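Local coordinates for protein putative endo-1,4-beta-xylanase (Bacteroides thetaiotaomicron VPI-5482, PDB 5MSX) that probably cleaves arabinofuranosyl linkages in plant pectin such as rhamnogalacturonan II, as a calcium-binding glycoside hydrolase of family 43, at residues 336-341 with 348-353. Numbering follows the deposited sequence.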
loop_
_atom_site.group_PDB
_atom_site.type_symbol
_atom_site.label_atom_id
_atom_site.label_comp_id
_atom_site.label_asym_id
_atom_site.label_seq_id
_atom_site.Cartn_x
_atom_site.Cartn_y
_atom_site.Cartn_z
ATOM N N PRO C 336 3.836 -44.732 31.265
ATOM C CA PRO C 336 4.017 -43.325 31.644
ATOM C C PRO C 336 5.370 -42.740 31.253
ATOM O O PRO C 336 6.391 -43.459 31.221
ATOM C CB PRO C 336 3.880 -43.334 33.168
ATOM C CG PRO C 336 3.086 -44.558 33.476
ATOM C CD PRO C 336 3.461 -45.557 32.440
ATOM N N LEU C 337 5.361 -41.447 30.933
ATOM C CA LEU C 337 6.573 -40.719 30.520
ATOM C C LEU C 337 7.033 -39.945 31.727
ATOM O O LEU C 337 6.298 -39.094 32.236
ATOM C CB LEU C 337 6.230 -39.746 29.375
ATOM C CG LEU C 337 7.278 -38.743 28.882
ATOM C CD1 LEU C 337 8.499 -39.464 28.331
ATOM C CD2 LEU C 337 6.669 -37.828 27.828
ATOM N N LYS C 338 8.243 -40.234 32.173
ATOM C CA LYS C 338 8.864 -39.563 33.284
ATOM C C LYS C 338 9.684 -38.447 32.632
ATOM O O LYS C 338 10.701 -38.715 31.994
ATOM C CB LYS C 338 9.748 -40.554 34.083
ATOM C CG LYS C 338 8.987 -41.722 34.731
ATOM C CD LYS C 338 7.903 -41.180 35.670
ATOM C CE LYS C 338 7.236 -42.166 36.632
ATOM N NZ LYS C 338 6.617 -41.425 37.796
ATOM N N ILE C 339 9.209 -37.205 32.742
ATOM C CA ILE C 339 9.793 -36.100 31.973
ATOM C C ILE C 339 11.069 -35.578 32.667
ATOM O O ILE C 339 11.064 -35.217 33.847
ATOM C CB ILE C 339 8.763 -34.984 31.734
ATOM C CG1 ILE C 339 7.534 -35.553 30.987
ATOM C CG2 ILE C 339 9.378 -33.835 30.946
ATOM C CD1 ILE C 339 6.286 -34.760 31.189
ATOM N N GLU C 340 12.146 -35.545 31.903
ATOM C CA GLU C 340 13.436 -35.084 32.389
ATOM C C GLU C 340 13.439 -33.549 32.370
ATOM O O GLU C 340 13.087 -32.944 31.359
ATOM C CB GLU C 340 14.559 -35.651 31.499
ATOM C CG GLU C 340 15.781 -36.136 32.252
ATOM C CD GLU C 340 15.459 -37.253 33.247
ATOM O OE1 GLU C 340 14.893 -38.294 32.863
ATOM O OE2 GLU C 340 15.776 -37.090 34.432
ATOM N N PRO C 341 13.820 -32.914 33.486
ATOM C CA PRO C 341 13.965 -31.455 33.475
ATOM C C PRO C 341 15.115 -31.002 32.583
ATOM O O PRO C 341 15.860 -31.843 32.073
ATOM C CB PRO C 341 14.263 -31.098 34.936
ATOM C CG PRO C 341 14.715 -32.364 35.577
ATOM C CD PRO C 341 14.169 -33.513 34.789
ATOM N N LEU C 348 9.581 -31.900 37.875
ATOM C CA LEU C 348 9.621 -33.348 37.862
ATOM C C LEU C 348 8.193 -33.871 37.707
ATOM O O LEU C 348 7.426 -34.004 38.684
ATOM C CB LEU C 348 10.261 -33.830 39.151
ATOM C CG LEU C 348 11.726 -33.422 39.409
ATOM C CD1 LEU C 348 12.150 -33.636 40.872
ATOM C CD2 LEU C 348 12.678 -34.173 38.485
ATOM N N ARG C 349 7.826 -34.143 36.462
ATOM C CA ARG C 349 6.470 -34.494 36.131
ATOM C C ARG C 349 6.400 -35.807 35.406
ATOM O O ARG C 349 7.356 -36.249 34.786
ATOM C CB ARG C 349 5.845 -33.382 35.261
ATOM C CG ARG C 349 5.829 -32.051 35.991
ATOM C CD ARG C 349 4.898 -31.040 35.351
ATOM N NE ARG C 349 5.417 -30.503 34.107
ATOM C CZ ARG C 349 4.977 -29.375 33.539
ATOM N NH1 ARG C 349 3.989 -28.652 34.104
ATOM N NH2 ARG C 349 5.531 -28.960 32.395
ATOM N N THR C 350 5.215 -36.393 35.453
ATOM C CA THR C 350 4.910 -37.642 34.772
ATOM C C THR C 350 3.637 -37.453 33.953
ATOM O O THR C 350 2.668 -36.871 34.443
ATOM C CB THR C 350 4.718 -38.769 35.814
ATOM O OG1 THR C 350 5.955 -38.944 36.520
ATOM C CG2 THR C 350 4.346 -40.086 35.136
ATOM N N GLU C 351 3.662 -37.903 32.700
ATOM C CA GLU C 351 2.480 -37.924 31.848
ATOM C C GLU C 351 1.991 -39.363 31.704
ATOM O O GLU C 351 2.786 -40.256 31.391
ATOM C CB GLU C 351 2.778 -37.396 30.453
ATOM C CG GLU C 351 1.493 -37.239 29.634
ATOM C CD GLU C 351 1.688 -36.665 28.222
ATOM O OE1 GLU C 351 2.847 -36.474 27.762
ATOM O OE2 GLU C 351 0.645 -36.391 27.548
ATOM N N TYR C 352 0.690 -39.556 31.888
ATOM C CA TYR C 352 0.038 -40.835 31.654
ATOM C C TYR C 352 -0.733 -40.738 30.353
ATOM O O TYR C 352 -1.012 -39.629 29.847
ATOM C CB TYR C 352 -0.919 -41.166 32.803
ATOM C CG TYR C 352 -0.221 -41.307 34.138
ATOM C CD1 TYR C 352 0.361 -42.524 34.510
ATOM C CD2 TYR C 352 -0.125 -40.226 35.030
ATOM C CE1 TYR C 352 1.034 -42.663 35.718
ATOM C CE2 TYR C 352 0.545 -40.356 36.250
ATOM C CZ TYR C 352 1.126 -41.573 36.584
ATOM O OH TYR C 352 1.783 -41.729 37.781
ATOM N N PHE C 353 -1.114 -41.906 29.842
ATOM C CA PHE C 353 -1.623 -42.039 28.474
ATOM C C PHE C 353 -2.907 -42.839 28.406
ATOM O O PHE C 353 -3.198 -43.449 27.373
ATOM C CB PHE C 353 -0.531 -42.629 27.582
ATOM C CG PHE C 353 0.666 -41.748 27.468
ATOM C CD1 PHE C 353 0.569 -40.500 26.833
ATOM C CD2 PHE C 353 1.897 -42.122 28.026
ATOM C CE1 PHE C 353 1.672 -39.659 26.733
ATOM C CE2 PHE C 353 3.011 -41.278 27.926
ATOM C CZ PHE C 353 2.893 -40.037 27.281
HETATM O O HOH W 1 9.577 -32.922 34.274
#
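Lys338 lays the end of its side chain across Thr350, directly opposite it in a non-hydrogen-bonded antiparallel pair. A bend at chi2 (-58°) folds the lysine back over the partner strand, where NZ donates a hydrogen bond to Thr350 OG1 at 2.9 Å. The threonine branches divide the work: OG1 takes the ammonium group, while CG2, anti to the backbone N, lies 3.8 Å from Pro336 CB and over one face of the Tyr352 ring, toward its rim. Replacing the threonine by an alanine removes both branches, and the lysine ammonium would probably lose this acceptor while Pro336 CB and the face of the tyrosine ring lose the methyl between them. Beside it, Pro336 CG rests 3.6 Å from Tyr352 CD1.

On the other face, Leu337 CB meets Phe353 CE2 at 3.8 Å, and Glu351 extends past the leucine to salt bridges with Arg281 and Arg366, which probably offset the charge of this buried residue. The backbone frame illustrates how a two-stranded ribbon is held: Leu337 and Glu351 exchange nearly straight N-H...O bonds in both directions, both in the carbonyl plane, and Ile339 N reaches Arg349 O at 2.9 Å. Toward the loop the pairing widens, and a water carries the link from Ile339 O to Arg349 N.

The guanidinium of Arg349 turns to Glu278 and Gly280. Strands 337-339 and 349-351 form a two-stranded antiparallel hairpin, its Arg349 and Glu351 tied to the end of strand 272-278 and the residues that follow it, while Phe353 bonds through its backbone to Met368 in strand 367-368, near the calcium site.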